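Local coordinates for siderophore-interacting protein (Aeromonas hydrophila, PDB 6K2L) that binds flavin-adenine dinucleotide and, as a member of the siderophore-interacting flavoprotein family, probably reduces ferric siderophores so that their iron is released, at residues A[13-18]-A[28-33]; A[212-217]-A[240-245]; A[165-170]-A[202-207]; A[48-53]-A[120-125]. The protein carries 1 engineered substitution. One frame throughout, in Å; residues are numbered along the deposited sequence.

In the fold
From the N terminus the contacts follow in the order 1, 4, 3 and 2; each closes its own loop before the next opens, so none nest or cross. Contact 1 closes the short hairpin of strands 11-20 and 25-31. Contact 4 spans a much longer loop and pairs strand 46-51 with strand 120-123; that strand also neighbours strand 11-20, where Leu13 N lies 2.9 Å from Leu121 O, a probable hydrogen bond, so the two contacts meet in one closed barrel. Contacts 3 and 2 belong to the parallel sheet of the second domain, their nearest atoms about 6 Å apart, and lie across the chain's centre from contact 1.

Contact 1 of 4, residues A[13-18]-A[28-33]; sequences LTVKHI and ICLTSP
Thr14 O is gripped twice from the facing strand: Thr31 N donates a hydrogen bond of 2.9 Å to it, and Leu30 CA adds a C-H...O contact at 3.3 Å. The Thr14 amide answers with a nearly straight bond (177° at the hydrogen) to Thr31 O, which completes a hydrogen-bonded antiparallel pair. Further along, the pairing slips by one residue. Lys16 N reaches Cys29 O at 2.8 Å, whereas Cys29 N turns to His17 O, so two residues face one: a classic beta bulge in the hairpin of strands 11-20 and 25-31, part of the FAD-binding barrel. The psi of -52° at Lys16 marks the irregular backbone there. His17 CG takes the crowded position between N and C (chi1 54°), which lays the imidazole over Cys29 CB. Cys29 CB stands over one ring face, off centre toward the rim, with His17 CE1 closest to it at 3.4 Å, while SG approaches obliquely. On the same side, Lys16 CD crosses Thr31 CG2 at 3.7 Å, and Thr31 OG1 is hydrogen-bonded to Leu93 O. The other face is apolar: Val15 CG2 touches both Ile28 CG2 and, at 3.7 Å, Leu30 CD2, and Phe111 of helix 107-114 packs against Val15 and Ile28.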
loop_
_atom_site.group_PDB
_atom_site.type_symbol
_atom_site.label_atom_id
_atom_site.label_comp_id
_atom_site.label_asym_id
_atom_site.label_seq_id
_atom_site.Cartn_x
_atom_site.Cartn_y
_atom_site.Cartn_z
ATOM N N LEU A 13 15.378 -8.295 -12.666
ATOM C CA LEU A 13 15.393 -8.715 -11.275
ATOM C C LEU A 13 15.741 -10.189 -11.194
ATOM O O LEU A 13 15.618 -10.936 -12.175
ATOM C CB LEU A 13 14.046 -8.457 -10.587
ATOM C CG LEU A 13 13.339 -7.155 -10.982
ATOM C CD1 LEU A 13 11.912 -7.094 -10.460
ATOM C CD2 LEU A 13 14.133 -6.000 -10.477
ATOM N N THR A 14 16.164 -10.596 -10.000
ATOM C CA THR A 14 16.512 -11.974 -9.707
ATOM C C THR A 14 15.511 -12.536 -8.701
ATOM O O THR A 14 15.042 -11.824 -7.804
ATOM C CB THR A 14 17.950 -12.048 -9.164
ATOM O OG1 THR A 14 18.868 -11.562 -10.155
ATOM C CG2 THR A 14 18.343 -13.473 -8.764
ATOM N N VAL A 15 15.175 -13.812 -8.851
ATOM C CA VAL A 15 14.280 -14.434 -7.884
ATOM C C VAL A 15 15.048 -14.653 -6.579
ATOM O O VAL A 15 16.112 -15.276 -6.558
ATOM C CB VAL A 15 13.711 -15.753 -8.430
ATOM C CG1 VAL A 15 12.872 -16.449 -7.352
ATOM C CG2 VAL A 15 12.915 -15.513 -9.707
ATOM N N LYS A 16 14.527 -14.123 -5.486
ATOM C CA LYS A 16 15.074 -14.333 -4.158
ATOM C C LYS A 16 14.511 -15.600 -3.530
ATOM O O LYS A 16 15.273 -16.459 -3.079
ATOM C CB LYS A 16 14.764 -13.118 -3.276
ATOM C CG LYS A 16 15.625 -12.967 -2.053
ATOM C CD LYS A 16 15.531 -11.555 -1.529
ATOM C CE LYS A 16 15.027 -11.529 -0.106
ATOM N NZ LYS A 16 16.141 -11.445 0.882
ATOM N N HIS A 17 13.185 -15.737 -3.503
ATOM C CA HIS A 17 12.549 -16.928 -2.961
ATOM C C HIS A 17 11.129 -17.053 -3.488
ATOM O O HIS A 17 10.524 -16.088 -3.959
ATOM C CB HIS A 17 12.518 -16.922 -1.436
ATOM C CG HIS A 17 11.904 -15.690 -0.848
ATOM N ND1 HIS A 17 10.538 -15.504 -0.770
ATOM C CD2 HIS A 17 12.471 -14.583 -0.307
ATOM C CE1 HIS A 17 10.291 -14.341 -0.190
ATOM N NE2 HIS A 17 11.445 -13.759 0.094
ATOM N N ILE A 18 10.604 -18.263 -3.364
ATOM C CA ILE A 18 9.349 -18.697 -3.946
ATOM C C ILE A 18 8.517 -19.289 -2.825
ATOM O O ILE A 18 9.052 -19.801 -1.840
ATOM C CB ILE A 18 9.591 -19.731 -5.066
ATOM C CG1 ILE A 18 10.575 -19.176 -6.086
ATOM C CG2 ILE A 18 8.319 -20.113 -5.753
ATOM C CD1 ILE A 18 11.840 -19.972 -6.180
ATOM N N ILE A 28 6.241 -15.263 -6.079
ATOM C CA ILE A 28 7.647 -15.180 -6.434
ATOM C C ILE A 28 8.149 -13.813 -6.003
ATOM O O ILE A 28 7.556 -12.783 -6.346
ATOM C CB ILE A 28 7.852 -15.408 -7.934
ATOM C CG1 ILE A 28 7.462 -16.847 -8.298
ATOM C CG2 ILE A 28 9.254 -15.075 -8.292
ATOM C CD1 ILE A 28 7.384 -17.109 -9.812
ATOM N N CYS A 29 9.199 -13.803 -5.199
ATOM C CA CYS A 29 9.739 -12.572 -4.650
ATOM C C CYS A 29 11.017 -12.231 -5.392
ATOM O O CYS A 29 11.955 -13.029 -5.425
ATOM C CB CYS A 29 10.011 -12.716 -3.160
ATOM S SG CYS A 29 11.003 -11.348 -2.552
ATOM N N LEU A 30 11.050 -11.059 -5.987
ATOM C CA LEU A 30 12.116 -10.651 -6.872
ATOM C C LEU A 30 12.864 -9.499 -6.229
ATOM O O LEU A 30 12.291 -8.694 -5.492
ATOM C CB LEU A 30 11.556 -10.240 -8.218
ATOM C CG LEU A 30 10.853 -11.398 -8.933
ATOM C CD1 LEU A 30 9.636 -10.870 -9.634
ATOM C CD2 LEU A 30 11.793 -11.992 -9.917
ATOM N N THR A 31 14.160 -9.444 -6.479
ATOM C CA THR A 31 14.991 -8.437 -5.856
ATOM C C THR A 31 16.032 -7.957 -6.847
ATOM O O THR A 31 16.421 -8.687 -7.762
ATOM C CB THR A 31 15.672 -8.973 -4.589
ATOM O OG1 THR A 31 16.497 -7.941 -4.032
ATOM C CG2 THR A 31 16.521 -10.226 -4.882
ATOM N N SER A 32 16.467 -6.717 -6.644
ATOM C CA SER A 32 17.526 -6.033 -7.378
ATOM C C SER A 32 17.845 -4.720 -6.685
ATOM O O SER A 32 16.939 -4.063 -6.139
ATOM C CB SER A 32 17.135 -5.737 -8.825
ATOM O OG SER A 32 18.282 -5.524 -9.643
ATOM N N PRO A 33 19.115 -4.309 -6.668
ATOM C CA PRO A 33 19.437 -2.941 -6.231
ATOM C C PRO A 33 18.818 -1.875 -7.118
ATOM O O PRO A 33 18.656 -0.735 -6.670
ATOM C CB PRO A 33 20.970 -2.917 -6.286
ATOM C CG PRO A 33 21.353 -4.373 -6.067
ATOM C CD PRO A 33 20.322 -5.134 -6.846
#

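Contact 2 of 4, residues A[212-217]-A[240-245]; sequences QQSYFW and RTRVYA
Strands 214-218 and 243-245 run parallel, their axes 3° apart, and with helix 222-235 between them form a beta-alpha-beta crossover at one edge of the parallel sheet, in a domain that resembles the NAD-binding domain of ferredoxin reductases. The second segment begins with a short 3-10 turn, where Val243 N makes a weak bond back to Arg240 O. Thr241 O lies near the plane of the Tyr215 ring, at its edge. Arg242 then does two things. Arg242 O receives Phe216 N at 3.0 Å in an almost straight bond (174°), and that oxygen also meets the edge of the Phe216 ring in its plane. The side chain, bent at chi3, runs along Ser214 so that Arg242 NE gives Ser214 O a weak bond of 3.0 Å; NH2 makes a further weak bond to Glu211 O. Val243 CG2 touches Phe216 CB at 4.3 Å across the paired strands. Tyr244 N donates to Phe216 O over a short 2.6 Å. CG of Tyr244 and of Trp217 are both anti to their backbone N, so the two side chains point the same way and stack: the phenol and the five-membered indole ring are 5° from parallel in an offset stack, centroids 3.8 Å apart. The Tyr244 side chain also comes within about 4 Å of FAD. Tyr244 OH is hydrogen-bonded to Tyr248 OH, and Trp217 NE1 sits over the tyrosine face, 3.2 Å from Tyr244 CD1.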
loop_
_atom_site.group_PDB
_atom_site.type_symbol
_atom_site.label_atom_id
_atom_site.label_comp_id
_atom_site.label_asym_id
_atom_site.label_seq_id
_atom_site.Cartn_x
_atom_site.Cartn_y
_atom_site.Cartn_z
ATOM N N GLN A 212 -24.443 4.984 -5.528
ATOM C CA GLN A 212 -23.756 6.213 -5.148
ATOM C C GLN A 212 -22.603 5.891 -4.207
ATOM O O GLN A 212 -22.702 4.989 -3.371
ATOM C CB GLN A 212 -24.701 7.229 -4.485
ATOM C CG GLN A 212 -25.988 7.515 -5.245
ATOM C CD GLN A 212 -25.774 8.232 -6.576
ATOM O OE1 GLN A 212 -24.678 8.745 -6.867
ATOM N NE2 GLN A 212 -26.831 8.265 -7.401
ATOM N N GLN A 213 -21.511 6.630 -4.359
ATOM C CA GLN A 213 -20.318 6.470 -3.531
ATOM C C GLN A 213 -19.844 5.024 -3.496
ATOM O O GLN A 213 -19.570 4.466 -2.432
ATOM C CB GLN A 213 -20.558 6.980 -2.118
ATOM C CG GLN A 213 -19.368 7.727 -1.558
ATOM C CD GLN A 213 -19.781 8.717 -0.507
ATOM O OE1 GLN A 213 -20.920 9.199 -0.505
ATOM N NE2 GLN A 213 -18.865 9.023 0.407
ATOM N N SER A 214 -19.732 4.415 -4.677
ATOM C CA SER A 214 -19.305 3.030 -4.755
ATOM C C SER A 214 -18.307 2.849 -5.886
ATOM O O SER A 214 -18.236 3.644 -6.817
ATOM C CB SER A 214 -20.499 2.077 -4.938
ATOM O OG SER A 214 -21.371 2.519 -5.957
ATOM N N TYR A 215 -17.535 1.774 -5.781
ATOM C CA TYR A 215 -16.522 1.406 -6.759
ATOM C C TYR A 215 -16.712 -0.065 -7.114
ATOM O O TYR A 215 -16.734 -0.922 -6.224
ATOM C CB TYR A 215 -15.125 1.648 -6.205
ATOM C CG TYR A 215 -14.014 1.392 -7.199
ATOM C CD1 TYR A 215 -13.963 2.090 -8.400
ATOM C CD2 TYR A 215 -12.997 0.465 -6.922
ATOM C CE1 TYR A 215 -12.939 1.867 -9.310
ATOM C CE2 TYR A 215 -11.966 0.240 -7.824
ATOM C CZ TYR A 215 -11.949 0.946 -9.017
ATOM O OH TYR A 215 -10.943 0.725 -9.921
ATOM N N PHE A 216 -16.866 -0.345 -8.406
ATOM C CA PHE A 216 -17.037 -1.692 -8.924
ATOM C C PHE A 216 -15.756 -2.121 -9.625
ATOM O O PHE A 216 -15.239 -1.399 -10.472
ATOM C CB PHE A 216 -18.216 -1.750 -9.886
ATOM C CG PHE A 216 -19.520 -1.346 -9.266
ATOM C CD1 PHE A 216 -19.833 -0.001 -9.061
ATOM C CD2 PHE A 216 -20.444 -2.309 -8.897
ATOM C CE1 PHE A 216 -21.053 0.361 -8.488
ATOM C CE2 PHE A 216 -21.670 -1.948 -8.323
ATOM C CZ PHE A 216 -21.969 -0.612 -8.115
ATOM N N TRP A 217 -15.231 -3.278 -9.240
ATOM C CA TRP A 217 -13.962 -3.776 -9.749
ATOM C C TRP A 217 -14.189 -5.199 -10.232
ATOM O O TRP A 217 -14.479 -6.088 -9.425
ATOM C CB TRP A 217 -12.886 -3.723 -8.676
ATOM C CG TRP A 217 -11.493 -3.939 -9.181
ATOM C CD1 TRP A 217 -10.558 -2.976 -9.443
ATOM C CD2 TRP A 217 -10.872 -5.198 -9.495
ATOM N NE1 TRP A 217 -9.392 -3.559 -9.899
ATOM C CE2 TRP A 217 -9.559 -4.922 -9.926
ATOM C CE3 TRP A 217 -11.283 -6.527 -9.408
ATOM C CZ2 TRP A 217 -8.660 -5.927 -10.270
ATOM C CZ3 TRP A 217 -10.390 -7.527 -9.754
ATOM C CH2 TRP A 217 -9.095 -7.222 -10.179
ATOM N N ARG A 240 -18.565 5.716 -15.617
ATOM C CA ARG A 240 -17.497 4.843 -16.089
ATOM C C ARG A 240 -16.261 4.939 -15.209
ATOM O O ARG A 240 -15.496 3.976 -15.100
ATOM C CB ARG A 240 -17.142 5.205 -17.540
ATOM C CG ARG A 240 -16.186 4.245 -18.246
ATOM C CD ARG A 240 -16.616 3.948 -19.681
ATOM N NE ARG A 240 -17.811 3.100 -19.740
ATOM C CZ ARG A 240 -18.990 3.473 -20.251
ATOM N NH1 ARG A 240 -20.008 2.616 -20.241
ATOM N NH2 ARG A 240 -19.166 4.692 -20.773
ATOM N N THR A 241 -16.037 6.088 -14.582
ATOM C CA THR A 241 -14.850 6.233 -13.749
ATOM C C THR A 241 -14.928 5.417 -12.457
ATOM O O THR A 241 -13.901 5.218 -11.805
ATOM C CB THR A 241 -14.624 7.709 -13.428
ATOM O OG1 THR A 241 -15.729 8.210 -12.663
ATOM C CG2 THR A 241 -14.501 8.503 -14.701
ATOM N N ARG A 242 -16.113 4.951 -12.062
ATOM C CA ARG A 242 -16.265 4.173 -10.839
ATOM C C ARG A 242 -16.533 2.702 -11.119
ATOM O O ARG A 242 -17.015 1.981 -10.241
ATOM C CB ARG A 242 -17.356 4.782 -9.966
ATOM C CG ARG A 242 -16.811 5.974 -9.216
ATOM C CD ARG A 242 -17.883 6.928 -8.776
ATOM N NE ARG A 242 -19.021 6.236 -8.204
ATOM C CZ ARG A 242 -20.208 6.123 -8.787
ATOM N NH1 ARG A 242 -20.405 6.667 -9.980
ATOM N NH2 ARG A 242 -21.188 5.461 -8.166
ATOM N N VAL A 243 -16.242 2.251 -12.337
ATOM C CA VAL A 243 -16.323 0.849 -12.714
ATOM C C VAL A 243 -14.996 0.471 -13.353
ATOM O O VAL A 243 -14.590 1.076 -14.353
ATOM C CB VAL A 243 -17.482 0.556 -13.683
ATOM C CG1 VAL A 243 -17.506 -0.937 -14.021
ATOM C CG2 VAL A 243 -18.816 1.001 -13.099
ATOM N N TYR A 244 -14.315 -0.507 -12.774
ATOM C CA TYR A 244 -13.147 -1.132 -13.383
ATOM C C TYR A 244 -13.617 -2.475 -13.949
ATOM O O TYR A 244 -14.187 -3.303 -13.222
ATOM C CB TYR A 244 -12.037 -1.267 -12.337
ATOM C CG TYR A 244 -10.801 -2.027 -12.735
ATOM C CD1 TYR A 244 -10.793 -3.432 -12.781
ATOM C CD2 TYR A 244 -9.615 -1.350 -13.004
ATOM C CE1 TYR A 244 -9.637 -4.132 -13.114
ATOM C CE2 TYR A 244 -8.452 -2.032 -13.354
ATOM C CZ TYR A 244 -8.469 -3.419 -13.409
ATOM O OH TYR A 244 -7.312 -4.099 -13.735
ATOM N N ALA A 245 -13.446 -2.672 -15.253
ATOM C CA ALA A 245 -13.845 -3.922 -15.917
ATOM C C ALA A 245 -12.770 -4.255 -16.939
ATOM O O ALA A 245 -12.797 -3.772 -18.074
ATOM C CB ALA A 245 -15.219 -3.823 -16.564
#

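Contact 3 of 4, residues A[165-170]-A[202-207]; sequences HIALLV and EYFTSL
Aromatic and apolar packing carries this contact, with no hydrogen bond between the two segments. The edge contacts belong to Phe204, which is presented to strand 163-170 in profile: CD1 touches Ala167 CB at 3.7 Å, and CZ lies 3.5 Å from His165 O, with that oxygen in the ring plane. Tyr203 adds its own edge, Tyr203 CE2 meeting Ala167 CB at 4.2 Å, so two neighbouring rings of one helical turn converge on a single small side chain. The face contacts centre on Leu207 CD1. Leu207 CD1 sits 3.8 Å above the middle of the Phe204 ring and also makes a CH-pi contact with His165, 4.2 Å from the imidazole centroid and 27° off its normal. Leu207 and His165 reach toward each other tip to tip, while His165 ND1 makes a weak hydrogen bond to Thr186 OG1 of the adjoining strand. Within the segment 202-207, Ser206 OG donates to Tyr203 O at 2.6 Å, in the carbonyl plane on a lone pair. Behind the contact, Phe204 continues onto Tyr140 and Val142 and onto Met228 of helix 222-235. A helix laid through its aromatic side chains on the face of a parallel sheet is the layering of a Rossmann-like alpha/beta domain.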
loop_
_atom_site.group_PDB
_atom_site.type_symbol
_atom_site.label_atom_id
_atom_site.label_comp_id
_atom_site.label_asym_id
_atom_site.label_seq_id
_atom_site.Cartn_x
_atom_site.Cartn_y
_atom_site.Cartn_z
ATOM N N HIS A 165 -19.158 -6.285 -1.194
ATOM C CA HIS A 165 -19.173 -7.715 -1.428
ATOM C C HIS A 165 -18.079 -8.061 -2.422
ATOM O O HIS A 165 -17.853 -7.331 -3.397
ATOM C CB HIS A 165 -20.524 -8.187 -1.974
ATOM C CG HIS A 165 -21.710 -7.704 -1.188
ATOM N ND1 HIS A 165 -22.199 -8.376 -0.087
ATOM C CD2 HIS A 165 -22.518 -6.630 -1.359
ATOM C CE1 HIS A 165 -23.249 -7.735 0.388
ATOM N NE2 HIS A 165 -23.473 -6.679 -0.374
ATOM N N ILE A 166 -17.425 -9.191 -2.172
ATOM C CA ILE A 166 -16.411 -9.760 -3.038
ATOM C C ILE A 166 -16.792 -11.211 -3.317
ATOM O O ILE A 166 -17.133 -11.959 -2.391
ATOM C CB ILE A 166 -15.016 -9.661 -2.384
ATOM C CG1 ILE A 166 -14.680 -8.192 -2.138
ATOM C CG2 ILE A 166 -13.958 -10.358 -3.248
ATOM C CD1 ILE A 166 -13.451 -7.988 -1.332
ATOM N N ALA A 167 -16.742 -11.617 -4.584
ATOM C CA ALA A 167 -16.934 -13.018 -4.957
ATOM C C ALA A 167 -15.744 -13.479 -5.794
ATOM O O ALA A 167 -15.352 -12.791 -6.738
ATOM C CB ALA A 167 -18.235 -13.214 -5.732
ATOM N N LEU A 168 -15.181 -14.646 -5.477
ATOM C CA LEU A 168 -14.071 -15.179 -6.262
ATOM C C LEU A 168 -14.381 -16.559 -6.838
ATOM O O LEU A 168 -14.898 -17.422 -6.134
ATOM C CB LEU A 168 -12.824 -15.258 -5.414
ATOM C CG LEU A 168 -12.339 -13.920 -4.837
ATOM C CD1 LEU A 168 -11.241 -14.154 -3.823
ATOM C CD2 LEU A 168 -11.844 -13.006 -5.939
ATOM N N LEU A 169 -14.008 -16.789 -8.107
ATOM C CA LEU A 169 -14.060 -18.114 -8.739
ATOM C C LEU A 169 -12.655 -18.732 -8.780
ATOM O O LEU A 169 -11.753 -18.181 -9.412
ATOM C CB LEU A 169 -14.638 -18.003 -10.146
ATOM C CG LEU A 169 -14.945 -19.290 -10.943
ATOM C CD1 LEU A 169 -15.789 -20.289 -10.117
ATOM C CD2 LEU A 169 -15.642 -19.023 -12.320
ATOM N N VAL A 170 -12.467 -19.862 -8.099
ATOM C CA VAL A 170 -11.204 -20.614 -8.086
ATOM C C VAL A 170 -11.433 -21.996 -8.699
ATOM O O VAL A 170 -12.558 -22.527 -8.640
ATOM C CB VAL A 170 -10.624 -20.755 -6.662
ATOM C CG1 VAL A 170 -10.175 -19.417 -6.115
ATOM C CG2 VAL A 170 -11.634 -21.404 -5.715
ATOM N N GLU A 202 -25.198 -15.424 -10.948
ATOM C CA GLU A 202 -26.486 -15.409 -10.274
ATOM C C GLU A 202 -26.372 -14.810 -8.881
ATOM O O GLU A 202 -27.144 -13.900 -8.526
ATOM C CB GLU A 202 -27.071 -16.825 -10.199
ATOM C CG GLU A 202 -28.330 -16.879 -9.350
ATOM C CD GLU A 202 -29.231 -18.083 -9.641
ATOM O OE1 GLU A 202 -29.020 -19.173 -9.043
ATOM O OE2 GLU A 202 -30.166 -17.943 -10.468
ATOM N N TYR A 203 -25.393 -15.274 -8.087
ATOM C CA TYR A 203 -25.287 -14.795 -6.708
ATOM C C TYR A 203 -25.008 -13.308 -6.653
ATOM O O TYR A 203 -25.627 -12.591 -5.865
ATOM C CB TYR A 203 -24.201 -15.541 -5.957
ATOM C CG TYR A 203 -23.637 -14.790 -4.776
ATOM C CD1 TYR A 203 -24.307 -14.776 -3.550
ATOM C CD2 TYR A 203 -22.428 -14.093 -4.881
ATOM C CE1 TYR A 203 -23.785 -14.100 -2.440
ATOM C CE2 TYR A 203 -21.902 -13.412 -3.794
ATOM C CZ TYR A 203 -22.583 -13.430 -2.572
ATOM O OH TYR A 203 -22.054 -12.771 -1.495
ATOM N N PHE A 204 -24.080 -12.828 -7.482
ATOM C CA PHE A 204 -23.695 -11.422 -7.413
ATOM C C PHE A 204 -24.775 -10.519 -7.962
ATOM O O PHE A 204 -24.901 -9.374 -7.508
ATOM C CB PHE A 204 -22.383 -11.135 -8.154
ATOM C CG PHE A 204 -21.520 -10.113 -7.449
ATOM C CD1 PHE A 204 -20.606 -10.516 -6.479
ATOM C CD2 PHE A 204 -21.661 -8.756 -7.711
ATOM C CE1 PHE A 204 -19.823 -9.591 -5.792
ATOM C CE2 PHE A 204 -20.881 -7.820 -7.037
ATOM C CZ PHE A 204 -19.958 -8.248 -6.067
ATOM N N THR A 205 -25.545 -10.997 -8.941
ATOM C CA THR A 205 -26.637 -10.177 -9.443
ATOM C C THR A 205 -27.795 -10.123 -8.449
ATOM O O THR A 205 -28.534 -9.131 -8.444
ATOM C CB THR A 205 -27.094 -10.686 -10.816
ATOM O OG1 THR A 205 -27.409 -12.087 -10.745
ATOM C CG2 THR A 205 -25.991 -10.467 -11.871
ATOM N N SER A 206 -27.949 -11.155 -7.590
ATOM C CA SER A 206 -28.952 -11.111 -6.525
ATOM C C SER A 206 -28.667 -10.068 -5.440
ATOM O O SER A 206 -29.584 -9.736 -4.681
ATOM C CB SER A 206 -29.097 -12.482 -5.845
ATOM O OG SER A 206 -28.058 -12.751 -4.895
ATOM N N LEU A 207 -27.413 -9.550 -5.319
ATOM C CA LEU A 207 -27.141 -8.654 -4.194
ATOM C C LEU A 207 -27.615 -7.231 -4.498
ATOM O O LEU A 207 -27.444 -6.735 -5.615
ATOM C CB LEU A 207 -25.652 -8.613 -3.850
ATOM C CG LEU A 207 -24.880 -9.918 -3.704
ATOM C CD1 LEU A 207 -23.391 -9.662 -3.973
ATOM C CD2 LEU A 207 -25.088 -10.587 -2.345
#

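Contact 4 of 4, residues A[48-53]-A[120-125]; sequences KIMLPQ and LLAISG
With no aromatic ring in either segment, the flat groups that meet are peptide carbonyls, and two of them are used differently. Ser124 N comes nearly along the C=O axis of Lys48, 2.9 Å from Lys48 O, at a C=O...N angle of 167°. Met50 N instead stands above the Ala122 carbonyl plane, 42° out of it, although its 2.9 Å bond to Ala122 O is straight at the hydrogen. The Lys48 amide is met by a side chain: Ser124 OG, in the crowded position between N and C, accepts Lys48 N at 3.1 Å and donates a hydrogen bond to Gly125 O at 2.7 Å, which fixes the hydroxyl's direction. On one face of the strands Met50 CB rests on Ala122 CB, and the bent thioether chain carries Met50 CE to within 3.5 Å of Ser124 N. On the other, Ile49 CG2 crosses Leu121 CD2 obliquely at 3.7 Å and also touches Ile123 CG2, while Leu51 CD2 meets Leu121 CD1 at 3.6 Å. Leu51 and Leu121 both continue onto Phe111 of helix 107-114, and the Leu51 side chain lies about 6 Å from FAD. Pairing strands 46-51 and 120-123 antiparallel helps close the six-stranded barrel characteristic of the flavin domain of ferredoxin-reductase-like proteins.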
loop_
_atom_site.group_PDB
_atom_site.type_symbol
_atom_site.label_atom_id
_atom_site.label_comp_id
_atom_site.label_asym_id
_atom_site.label_seq_id
_atom_site.Cartn_x
_atom_site.Cartn_y
_atom_site.Cartn_z
ATOM N N LYS A 48 4.248 -4.954 -16.960
ATOM C CA LYS A 48 4.571 -5.904 -18.006
ATOM C C LYS A 48 5.816 -6.651 -17.559
ATOM O O LYS A 48 6.809 -6.019 -17.185
ATOM C CB LYS A 48 4.830 -5.189 -19.331
ATOM C CG LYS A 48 3.664 -4.385 -19.866
ATOM C CD LYS A 48 2.373 -5.190 -19.806
ATOM C CE LYS A 48 1.435 -4.832 -20.942
ATOM N NZ LYS A 48 2.042 -5.287 -22.249
ATOM N N ILE A 49 5.758 -7.990 -17.558
ATOM C CA ILE A 49 6.969 -8.796 -17.462
ATOM C C ILE A 49 7.409 -9.162 -18.874
ATOM O O ILE A 49 6.585 -9.354 -19.785
ATOM C CB ILE A 49 6.780 -10.051 -16.575
ATOM C CG1 ILE A 49 5.983 -11.136 -17.290
ATOM C CG2 ILE A 49 6.223 -9.688 -15.213
ATOM C CD1 ILE A 49 6.031 -12.508 -16.578
ATOM N N MET A 50 8.713 -9.195 -19.071
ATOM C CA MET A 50 9.301 -9.440 -20.376
ATOM C C MET A 50 10.019 -10.774 -20.288
ATOM O O MET A 50 10.963 -10.933 -19.510
ATOM C CB MET A 50 10.248 -8.309 -20.770
ATOM C CG MET A 50 9.532 -6.986 -21.034
ATOM S SD MET A 50 10.594 -5.498 -21.094
ATOM C CE MET A 50 10.370 -4.889 -19.424
ATOM N N LEU A 51 9.554 -11.714 -21.036
ATOM C CA LEU A 51 10.101 -13.044 -21.102
ATOM C C LEU A 51 10.831 -13.230 -22.428
ATOM O O LEU A 51 10.514 -12.564 -23.419
ATOM C CB LEU A 51 8.989 -14.096 -20.961
ATOM C CG LEU A 51 8.291 -13.980 -19.589
ATOM C CD1 LEU A 51 6.776 -14.286 -19.641
ATOM C CD2 LEU A 51 8.964 -14.851 -18.539
ATOM N N PRO A 52 11.836 -14.091 -22.456
ATOM C CA PRO A 52 12.492 -14.437 -23.718
ATOM C C PRO A 52 11.534 -15.081 -24.711
ATOM O O PRO A 52 10.563 -15.740 -24.347
ATOM C CB PRO A 52 13.572 -15.434 -23.282
ATOM C CG PRO A 52 13.084 -15.936 -21.899
ATOM C CD PRO A 52 12.481 -14.729 -21.298
ATOM N N GLN A 53 11.838 -14.885 -25.991
ATOM C CA GLN A 53 11.182 -15.608 -27.068
ATOM C C GLN A 53 11.655 -17.058 -27.095
ATOM O O GLN A 53 12.634 -17.424 -26.435
ATOM C CB GLN A 53 11.496 -14.946 -28.401
ATOM C CG GLN A 53 11.243 -13.475 -28.474
ATOM C CD GLN A 53 11.915 -12.850 -29.697
ATOM O OE1 GLN A 53 12.131 -13.516 -30.731
ATOM N NE2 GLN A 53 12.262 -11.570 -29.583
ATOM N N LEU A 120 16.027 -15.075 -13.608
ATOM C CA LEU A 120 15.880 -13.686 -14.002
ATOM C C LEU A 120 14.483 -13.411 -14.523
ATOM O O LEU A 120 13.849 -14.279 -15.128
ATOM C CB LEU A 120 16.870 -13.342 -15.104
ATOM C CG LEU A 120 18.335 -13.452 -14.757
ATOM C CD1 LEU A 120 19.136 -13.096 -16.028
ATOM C CD2 LEU A 120 18.618 -12.505 -13.607
ATOM N N LEU A 121 14.032 -12.168 -14.322
ATOM C CA LEU A 121 12.794 -11.663 -14.922
ATOM C C LEU A 121 12.917 -10.164 -15.170
ATOM O O LEU A 121 13.213 -9.403 -14.242
ATOM C CB LEU A 121 11.571 -11.925 -14.035
ATOM C CG LEU A 121 10.226 -11.783 -14.748
ATOM C CD1 LEU A 121 9.957 -13.058 -15.530
ATOM C CD2 LEU A 121 9.104 -11.526 -13.739
ATOM N N ALA A 122 12.696 -9.741 -16.412
ATOM C CA ALA A 122 12.646 -8.323 -16.714
ATOM C C ALA A 122 11.243 -7.807 -16.435
ATOM O O ALA A 122 10.245 -8.495 -16.702
ATOM C CB ALA A 122 13.037 -8.060 -18.164
ATOM N N ILE A 123 11.160 -6.610 -15.858
ATOM C CA ILE A 123 9.862 -5.985 -15.624
ATOM C C ILE A 123 9.915 -4.508 -15.980
ATOM O O ILE A 123 10.944 -3.835 -15.832
ATOM C CB ILE A 123 9.351 -6.155 -14.173
ATOM C CG1 ILE A 123 10.251 -5.408 -13.190
ATOM C CG2 ILE A 123 9.247 -7.626 -13.800
ATOM C CD1 ILE A 123 9.487 -4.766 -12.082
ATOM N N SER A 124 8.774 -4.026 -16.466
ATOM C CA SER A 124 8.508 -2.633 -16.787
ATOM C C SER A 124 8.213 -1.839 -15.521
ATOM O O SER A 124 8.289 -2.349 -14.400
ATOM C CB SER A 124 7.304 -2.549 -17.695
ATOM O OG SER A 124 6.155 -2.547 -16.857
ATOM N N GLY A 125 7.799 -0.590 -15.691
ATOM C CA GLY A 125 7.325 0.210 -14.589
ATOM C C GLY A 125 5.833 0.021 -14.434
ATOM O O GLY A 125 5.199 -0.694 -15.218
#